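Local coordinates for protein aspartate-semialdehyde dehydrogenase (Cryptococcus neoformans var. neoformans JEC21, PDB 5CEF) that catalyses the NADPH-dependent reductive dephosphorylation of 4-phospho-L-aspartate to L-aspartate semialdehyde, the second step towards methionine, threonine and isoleucine, at residues A[45-51]-A[66-72]; A[36-40]-A[79-84]. All blocks are in the same frame, centred on the assembly; numbering follows the deposited sequence.

Contact 1 of 2, residues A[45-51]-A[66-72]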
ATOM      1  N   SER A  45      29.725 -20.756  -6.116  1.00 68.83           N
ATOM      2  CA  SER A  45      30.064 -19.636  -7.016  1.00 59.24           C
ATOM      3  C   SER A  45      31.566 -19.483  -7.227  1.00 51.57           C
ATOM      4  O   SER A  45      31.981 -18.834  -8.170  1.00 49.21           O
ATOM      5  CB  SER A  45      29.459 -18.321  -6.511  1.00 62.27           C
ATOM      6  OG  SER A  45      28.047 -18.429  -6.396  1.00 63.33           O
ATOM      7  N   ALA A  46      32.379 -20.064  -6.350  1.00 52.05           N
ATOM      8  CA  ALA A  46      33.821 -19.825  -6.384  1.00 56.25           C
ATOM      9  C   ALA A  46      34.421 -20.120  -7.737  1.00 55.65           C
ATOM     10  O   ALA A  46      34.017 -21.059  -8.391  1.00 64.43           O
ATOM     11  CB  ALA A  46      34.529 -20.645  -5.329  1.00 56.08           C
ATOM     12  N   GLY A  47      35.357 -19.280  -8.157  1.00 55.21           N
ATOM     13  CA  GLY A  47      36.000 -19.420  -9.449  1.00 54.86           C
ATOM     14  C   GLY A  47      35.285 -18.723 -10.597  1.00 54.42           C
ATOM     15  O   GLY A  47      35.847 -18.564 -11.675  1.00 64.45           O
ATOM     16  N   GLN A  48      34.050 -18.302 -10.402  1.00 52.73           N
ATOM     17  CA  GLN A  48      33.354 -17.587 -11.457  1.00 60.42           C
ATOM     18  C   GLN A  48      33.487 -16.082 -11.266  1.00 57.65           C
ATOM     19  O   GLN A  48      33.792 -15.615 -10.191  1.00 54.64           O
ATOM     20  CB  GLN A  48      31.872 -17.975 -11.480  1.00 67.77           C
ATOM     21  CG  GLN A  48      31.594 -19.411 -11.934  1.00 67.90           C
ATOM     22  CD  GLN A  48      30.128 -19.782 -11.850  1.00 67.85           C
ATOM     23  OE1 GLN A  48      29.304 -19.293 -12.637  1.00 72.11           O
ATOM     24  NE2 GLN A  48      29.784 -20.608 -10.872  1.00 59.98           N
ATOM     25  N   GLN A  49      33.220 -15.336 -12.326  1.00 58.72           N
ATOM     26  CA  GLN A  49      33.244 -13.889 -12.269  1.00 56.75           C
ATOM     27  C   GLN A  49      31.995 -13.357 -11.626  1.00 51.82           C
ATOM     28  O   GLN A  49      30.899 -13.885 -11.845  1.00 48.88           O
ATOM     29  CB  GLN A  49      33.413 -13.283 -13.666  1.00 60.77           C
ATOM     30  CG  GLN A  49      34.732 -13.663 -14.320  1.00 63.60           C
ATOM     31  CD  GLN A  49      35.029 -12.879 -15.580  1.00 69.37           C
ATOM     32  OE1 GLN A  49      34.169 -12.170 -16.131  1.00 71.21           O
ATOM     33  NE2 GLN A  49      36.260 -13.007 -16.057  1.00 73.34           N
ATOM     34  N   TYR A  50      32.177 -12.291 -10.849  1.00 48.53           N
ATOM     35  CA  TYR A  50      31.090 -11.704 -10.071  1.00 46.32           C
ATOM     36  C   TYR A  50      29.864 -11.481 -10.958  1.00 47.06           C
ATOM     37  O   TYR A  50      28.739 -11.876 -10.610  1.00 45.39           O
ATOM     38  CB  TYR A  50      31.537 -10.377  -9.401  1.00 42.51           C
ATOM     39  CG  TYR A  50      30.533  -9.806  -8.407  1.00 41.01           C
ATOM     40  CD1 TYR A  50      30.379 -10.372  -7.162  1.00 38.98           C
ATOM     41  CD2 TYR A  50      29.707  -8.723  -8.733  1.00 42.28           C
ATOM     42  CE1 TYR A  50      29.461  -9.887  -6.247  1.00 39.30           C
ATOM     43  CE2 TYR A  50      28.768  -8.236  -7.819  1.00 42.18           C
ATOM     44  CZ  TYR A  50      28.655  -8.831  -6.575  1.00 40.97           C
ATOM     45  OH  TYR A  50      27.746  -8.387  -5.644  1.00 41.57           O
ATOM     46  N   ALA A  51      30.088 -10.843 -12.099  1.00 47.33           N
ATOM     47  CA  ALA A  51      28.987 -10.466 -12.984  1.00 53.43           C
ATOM     48  C   ALA A  51      28.113 -11.654 -13.402  1.00 53.75           C
ATOM     49  O   ALA A  51      26.906 -11.499 -13.560  1.00 53.21           O
ATOM     50  CB  ALA A  51      29.534  -9.734 -14.208  1.00 58.63           C
ATOM     51  N   VAL A  66      34.606  -4.297 -10.786  1.00 61.65           N
ATOM     52  CA  VAL A  66      34.295  -5.639 -10.305  1.00 63.62           C
ATOM     53  C   VAL A  66      33.685  -6.592 -11.309  1.00 58.52           C
ATOM     54  O   VAL A  66      33.627  -7.793 -11.029  1.00 54.95           O
ATOM     55  CB  VAL A  66      33.362  -5.623  -9.073  1.00 65.96           C
ATOM     56  CG1 VAL A  66      33.967  -4.760  -8.000  1.00 72.73           C
ATOM     57  CG2 VAL A  66      31.959  -5.138  -9.417  1.00 63.28           C
ATOM     58  N   ARG A  67      33.210  -6.103 -12.443  1.00 66.46           N
ATOM     59  CA  ARG A  67      32.509  -6.969 -13.410  1.00 76.63           C
ATOM     60  C   ARG A  67      33.273  -8.292 -13.606  1.00 72.23           C
ATOM     61  O   ARG A  67      32.684  -9.401 -13.488  1.00 60.15           O
ATOM     62  CB  ARG A  67      32.317  -6.217 -14.746  1.00 79.87           C
ATOM     63  CG  ARG A  67      31.639  -7.012 -15.845  1.00 89.79           C
ATOM     64  CD  ARG A  67      30.176  -6.654 -16.022  1.00 95.41           C
ATOM     65  NE  ARG A  67      29.973  -5.333 -16.596  1.00104.10           N
ATOM     66  CZ  ARG A  67      28.815  -4.678 -16.569  1.00118.38           C
ATOM     67  NH1 ARG A  67      27.749  -5.199 -15.962  1.00120.31           N
ATOM     68  NH2 ARG A  67      28.720  -3.481 -17.138  1.00123.20           N
ATOM     69  N   HIS A  68      34.580  -8.162 -13.826  1.00 66.42           N
ATOM     70  CA  HIS A  68      35.430  -9.292 -14.160  1.00 68.45           C
ATOM     71  C   HIS A  68      36.301  -9.804 -12.994  1.00 59.59           C
ATOM     72  O   HIS A  68      37.159 -10.662 -13.187  1.00 58.04           O
ATOM     73  CB  HIS A  68      36.299  -8.912 -15.376  1.00 77.16           C
ATOM     74  CG  HIS A  68      35.503  -8.567 -16.604  1.00 79.62           C
ATOM     75  ND1 HIS A  68      34.498  -9.380 -17.096  1.00 86.77           N
ATOM     76  CD2 HIS A  68      35.574  -7.507 -17.441  1.00 75.94           C
ATOM     77  CE1 HIS A  68      33.978  -8.830 -18.178  1.00 82.32           C
ATOM     78  NE2 HIS A  68      34.613  -7.693 -18.408  1.00 82.55           N
ATOM     79  N   MET A  69      36.033  -9.344 -11.774  1.00 56.30           N
ATOM     80  CA  MET A  69      36.666  -9.923 -10.575  1.00 52.47           C
ATOM     81  C   MET A  69      36.087 -11.300 -10.291  1.00 49.77           C
ATOM     82  O   MET A  69      34.883 -11.573 -10.508  1.00 42.27           O
ATOM     83  CB  MET A  69      36.438  -9.074  -9.321  1.00 53.64           C
ATOM     84  CG  MET A  69      37.364  -7.886  -9.172  1.00 54.05           C
ATOM     85  SD  MET A  69      37.116  -6.997  -7.631  1.00 50.69           S
ATOM     86  CE  MET A  69      38.175  -7.919  -6.544  1.00 49.16           C
ATOM     87  N   VAL A  70      36.933 -12.161  -9.769  1.00 42.15           N
ATOM     88  CA  VAL A  70      36.498 -13.497  -9.513  1.00 44.84           C
ATOM     89  C   VAL A  70      36.186 -13.678  -8.034  1.00 43.81           C
ATOM     90  O   VAL A  70      37.027 -13.372  -7.187  1.00 44.99           O
ATOM     91  CB  VAL A  70      37.598 -14.467  -9.951  1.00 47.39           C
ATOM     92  CG1 VAL A  70      37.337 -15.892  -9.483  1.00 49.98           C
ATOM     93  CG2 VAL A  70      37.787 -14.397 -11.472  1.00 47.57           C
ATOM     94  N   VAL A  71      35.054 -14.318  -7.744  1.00 42.57           N
ATOM     95  CA  VAL A  71      34.696 -14.655  -6.368  1.00 40.52           C
ATOM     96  C   VAL A  71      35.399 -15.927  -5.941  1.00 43.16           C
ATOM     97  O   VAL A  71      35.661 -16.816  -6.747  1.00 44.71           O
ATOM     98  CB  VAL A  71      33.181 -14.735  -6.117  1.00 43.77           C
ATOM     99  CG1 VAL A  71      32.473 -13.515  -6.690  1.00 46.52           C
ATOM    100  CG2 VAL A  71      32.594 -16.013  -6.668  1.00 45.24           C
ATOM    101  N   HIS A  72      35.711 -16.012  -4.657  1.00 45.58           N
ATOM    102  CA  HIS A  72      36.422 -17.165  -4.088  1.00 43.49           C
ATOM    103  C   HIS A  72      35.674 -17.690  -2.880  1.00 43.40           C
ATOM    104  O   HIS A  72      34.608 -17.190  -2.532  1.00 45.76           O
ATOM    105  CB  HIS A  72      37.813 -16.761  -3.674  1.00 43.87           C
ATOM    106  CG  HIS A  72      38.553 -16.044  -4.749  1.00 51.06           C
ATOM    107  ND1 HIS A  72      38.983 -16.661  -5.894  1.00 51.46           N
ATOM    108  CD2 HIS A  72      38.932 -14.750  -4.852  1.00 57.59           C
ATOM    109  CE1 HIS A  72      39.618 -15.787  -6.646  1.00 60.08           C
ATOM    110  NE2 HIS A  72      39.595 -14.617  -6.039  1.00 62.73           N
TER

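Contact 2 of 2, residues A[36-40]-A[79-84]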
ATOM      1  N   LEU A  36      38.650  -2.569  -3.781  1.00 30.35           N
ATOM      2  CA  LEU A  36      38.095  -3.902  -3.804  1.00 30.85           C
ATOM      3  C   LEU A  36      39.132  -4.833  -4.307  1.00 32.36           C
ATOM      4  O   LEU A  36      39.650  -4.629  -5.396  1.00 35.58           O
ATOM      5  CB  LEU A  36      36.882  -3.956  -4.713  1.00 31.10           C
ATOM      6  CG  LEU A  36      35.629  -3.364  -4.092  1.00 31.86           C
ATOM      7  CD1 LEU A  36      34.609  -3.051  -5.184  1.00 35.13           C
ATOM      8  CD2 LEU A  36      35.048  -4.300  -3.020  1.00 29.22           C
ATOM      9  N   HIS A  37      39.490  -5.813  -3.493  1.00 32.27           N
ATOM     10  CA  HIS A  37      40.576  -6.708  -3.835  1.00 32.42           C
ATOM     11  C   HIS A  37      40.194  -8.188  -3.792  1.00 34.45           C
ATOM     12  O   HIS A  37      40.744  -8.981  -4.547  1.00 36.49           O
ATOM     13  CB  HIS A  37      41.754  -6.439  -2.894  1.00 33.18           C
ATOM     14  CG  HIS A  37      43.004  -7.151  -3.280  1.00 34.31           C
ATOM     15  ND1 HIS A  37      43.682  -6.894  -4.460  1.00 32.22           N
ATOM     16  CD2 HIS A  37      43.697  -8.126  -2.643  1.00 34.19           C
ATOM     17  CE1 HIS A  37      44.735  -7.683  -4.532  1.00 33.22           C
ATOM     18  NE2 HIS A  37      44.770  -8.441  -3.442  1.00 34.89           N
ATOM     19  N   ALA A  38      39.309  -8.580  -2.868  1.00 37.01           N
ATOM     20  CA  ALA A  38      38.952  -9.998  -2.672  1.00 35.86           C
ATOM     21  C   ALA A  38      37.476 -10.152  -2.330  1.00 40.13           C
ATOM     22  O   ALA A  38      37.005  -9.605  -1.325  1.00 44.75           O
ATOM     23  CB  ALA A  38      39.804 -10.612  -1.588  1.00 33.89           C
ATOM     24  N   LEU A  39      36.740 -10.854  -3.187  1.00 36.50           N
ATOM     25  CA  LEU A  39      35.342 -11.142  -2.950  1.00 37.23           C
ATOM     26  C   LEU A  39      35.119 -12.594  -2.524  1.00 39.00           C
ATOM     27  O   LEU A  39      35.691 -13.512  -3.104  1.00 39.39           O
ATOM     28  CB  LEU A  39      34.581 -10.916  -4.227  1.00 37.64           C
ATOM     29  CG  LEU A  39      34.821  -9.613  -4.935  1.00 37.20           C
ATOM     30  CD1 LEU A  39      33.819  -9.517  -6.078  1.00 38.61           C
ATOM     31  CD2 LEU A  39      34.656  -8.447  -3.986  1.00 37.43           C
ATOM     32  N   GLY A  40      34.312 -12.804  -1.498  1.00 40.48           N
ATOM     33  CA  GLY A  40      33.969 -14.156  -1.050  1.00 43.66           C
ATOM     34  C   GLY A  40      32.471 -14.426  -1.231  1.00 43.89           C
ATOM     35  O   GLY A  40      31.648 -13.597  -0.878  1.00 41.97           O
ATOM     36  N   PRO A  79      42.346 -16.657  -2.441  1.00 42.56           N
ATOM     37  CA  PRO A  79      43.174 -15.660  -3.145  1.00 46.98           C
ATOM     38  C   PRO A  79      42.796 -14.206  -2.832  1.00 44.36           C
ATOM     39  O   PRO A  79      41.627 -13.834  -2.977  1.00 38.20           O
ATOM     40  CB  PRO A  79      42.929 -15.968  -4.630  1.00 48.28           C
ATOM     41  CG  PRO A  79      42.494 -17.387  -4.656  1.00 50.41           C
ATOM     42  CD  PRO A  79      41.741 -17.618  -3.373  1.00 46.68           C
ATOM     43  N   GLY A  80      43.794 -13.419  -2.419  1.00 37.33           N
ATOM     44  CA  GLY A  80      43.607 -11.987  -2.211  1.00 39.48           C
ATOM     45  C   GLY A  80      43.403 -11.593  -0.752  1.00 40.14           C
ATOM     46  O   GLY A  80      43.803 -10.495  -0.327  1.00 37.23           O
ATOM     47  N   PHE A  81      42.860 -12.519   0.036  1.00 37.50           N
ATOM     48  CA  PHE A  81      42.409 -12.173   1.360  1.00 36.63           C
ATOM     49  C   PHE A  81      43.548 -11.856   2.287  1.00 37.94           C
ATOM     50  O   PHE A  81      43.468 -10.878   3.032  1.00 41.26           O
ATOM     51  CB  PHE A  81      41.483 -13.253   1.937  1.00 35.95           C
ATOM     52  CG  PHE A  81      40.078 -13.184   1.386  1.00 31.38           C
ATOM     53  CD1 PHE A  81      39.291 -12.072   1.608  1.00 32.48           C
ATOM     54  CD2 PHE A  81      39.553 -14.213   0.655  1.00 33.23           C
ATOM     55  CE1 PHE A  81      38.009 -11.987   1.106  1.00 32.68           C
ATOM     56  CE2 PHE A  81      38.251 -14.157   0.167  1.00 34.90           C
ATOM     57  CZ  PHE A  81      37.488 -13.029   0.369  1.00 33.72           C
ATOM     58  N   ALA A  82      44.630 -12.626   2.228  1.00 38.86           N
ATOM     59  CA  ALA A  82      45.787 -12.372   3.121  1.00 37.53           C
ATOM     60  C   ALA A  82      46.382 -10.960   2.979  1.00 33.47           C
ATOM     61  O   ALA A  82      47.031 -10.482   3.881  1.00 35.03           O
ATOM     62  CB  ALA A  82      46.863 -13.449   2.923  1.00 38.72           C
ATOM     63  N   GLU A  83      46.184 -10.315   1.836  1.00 34.62           N
ATOM     64  CA  GLU A  83      46.718  -8.959   1.597  1.00 37.20           C
ATOM     65  C   GLU A  83      45.732  -7.858   1.946  1.00 34.32           C
ATOM     66  O   GLU A  83      46.078  -6.678   1.852  1.00 31.49           O
ATOM     67  CB  GLU A  83      47.116  -8.760   0.109  1.00 40.32           C
ATOM     68  CG  GLU A  83      48.259  -9.640  -0.370  1.00 43.64           C
ATOM     69  CD  GLU A  83      47.763 -10.991  -0.860  1.00 50.18           C
ATOM     70  OE1 GLU A  83      47.028 -11.008  -1.923  1.00 44.46           O
ATOM     71  OE2 GLU A  83      48.146 -11.997  -0.189  1.00 46.33           O
ATOM     72  N   CYS A  84      44.489  -8.219   2.270  1.00 34.33           N
ATOM     73  CA  CYS A  84      43.476  -7.203   2.608  1.00 32.99           C
ATOM     74  C   CYS A  84      43.784  -6.582   3.941  1.00 31.59           C
ATOM     75  O   CYS A  84      44.093  -7.282   4.906  1.00 31.84           O
ATOM     76  CB  CYS A  84      42.085  -7.794   2.614  1.00 32.30           C
ATOM     77  SG  CYS A  84      41.507  -8.241   0.967  1.00 34.84           S
TER
HETATM   78  O   HOH W   1      41.153 -12.122  -5.200  1.00 43.11           O

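Contact 1 of 2, residues A[45-51]-A[66-72]
Backbone hydrogen bonds carry most of this contact. Residues 45-51 and 66-72 run antiparallel and meet in a single beta bridge, Gln49 with Val70. Gly47 N donates to Val71 O (2.9 Å), and Val71 N donates back to Gln48 O (3.0 Å). Further along, Tyr50 N reaches Met69 O (2.8 Å) and Ala51 N reaches Arg67 O (3.3 Å). Gly47 belongs to a type II turn from Ser45 to Gln48, and its positive phi suits glycine. One polar side-chain pair adds to these: His68 ND1 donates to Gln49 OE1 at 3.0 Å. Gln49 is also the N-cap residue of the short helix that Tyr50 begins.

The apolar part centres on Tyr50 and Val71. Val71 CG1 lies at the ring edge, 3.8 Å from Tyr50 CD1. Val66 CG2 is 4.3 Å from Tyr50 CD2. The Tyr50 hydroxyl is hydrogen-bonded to Ala16 O, close to Thr17, which probably binds NADP(+), as Ser45 probably does.

The contact lies at the edge of the Rossmann-type parallel sheet. The backbone of His72, in edge strand 71-72, is hydrogen-bonded to Leu39 of strand 34-40 and to Ala41 just after it. Tyr50 and Val66 pack on Ile25 of helix 19-29 and on strand 34-40.

Contact 2 of 2, residues A[36-40]-A[79-84]
In the Rossmann-type NAD-binding domain, strand 34-40 of the parallel sheet is covered here by the loop that leads to strand 86-89. Ala38, His37 and Phe81 have the most surface buried.

Ala38 is central. Its CB points toward residues 79-84 and makes a CH-pi contact with Phe81, 3.7 Å from the ring centroid and over the face. The closest ring atom, Phe81 CE1, is 3.5 Å from Ala38 CB. Cys84 SG lies 3.9 Å from the same Ala38 CB. The backbone of Gly80 also passes close, with its C atom 3.8 Å from Ala38 CB. A CB on Gly80 would crowd Ala38 CB, and the positive phi of Gly80 also calls for glycine.

The Phe81 ring extends to the end of the strand. Its CZ atom is 3.7 Å from Gly40 N. Beyond the contact, Phe81 packs on Leu14 of strand 9-14 and edge-to-face on Phe103 of helix 93-105. This places it in the apolar layer between sheet and helix.

The CA-to-CB bond of His37 also points toward residues 79-84, and the edge of its ring meets Gly80, Glu83 and Cys84. His37 CD2 is 3.3 Å from Gly80 O, and His37 NE2 is 3.7 Å from Glu83 OE1. The two backbones are joined by one water, which donates to Pro79 O at 2.8 Å and to His37 O at 3.2 Å.

Overall arrangement
Both contacts lie in the NAD-binding domain, with centres 12 Å apart. Along the chain the order is 36-40, 45-51, 66-72, 79-84, so contact 1 falls wholly between the two segments of contact 2. They share the parallel sheet, where strands 34-40 and 71-72 are neighbours and 71-72 is outermost in the chain. His72 N is 2.9 Å from Leu39 O, probably a hydrogen bond. Val66 CG1 and Leu36 CD1 pack at 3.4 Å. Contact 1 thus lies at the edge of the sheet and contact 2 packs on the next strand in. Thr17 and Ser42, which probably bind NADP(+), are close to contact 1. No other subunit touches either contact.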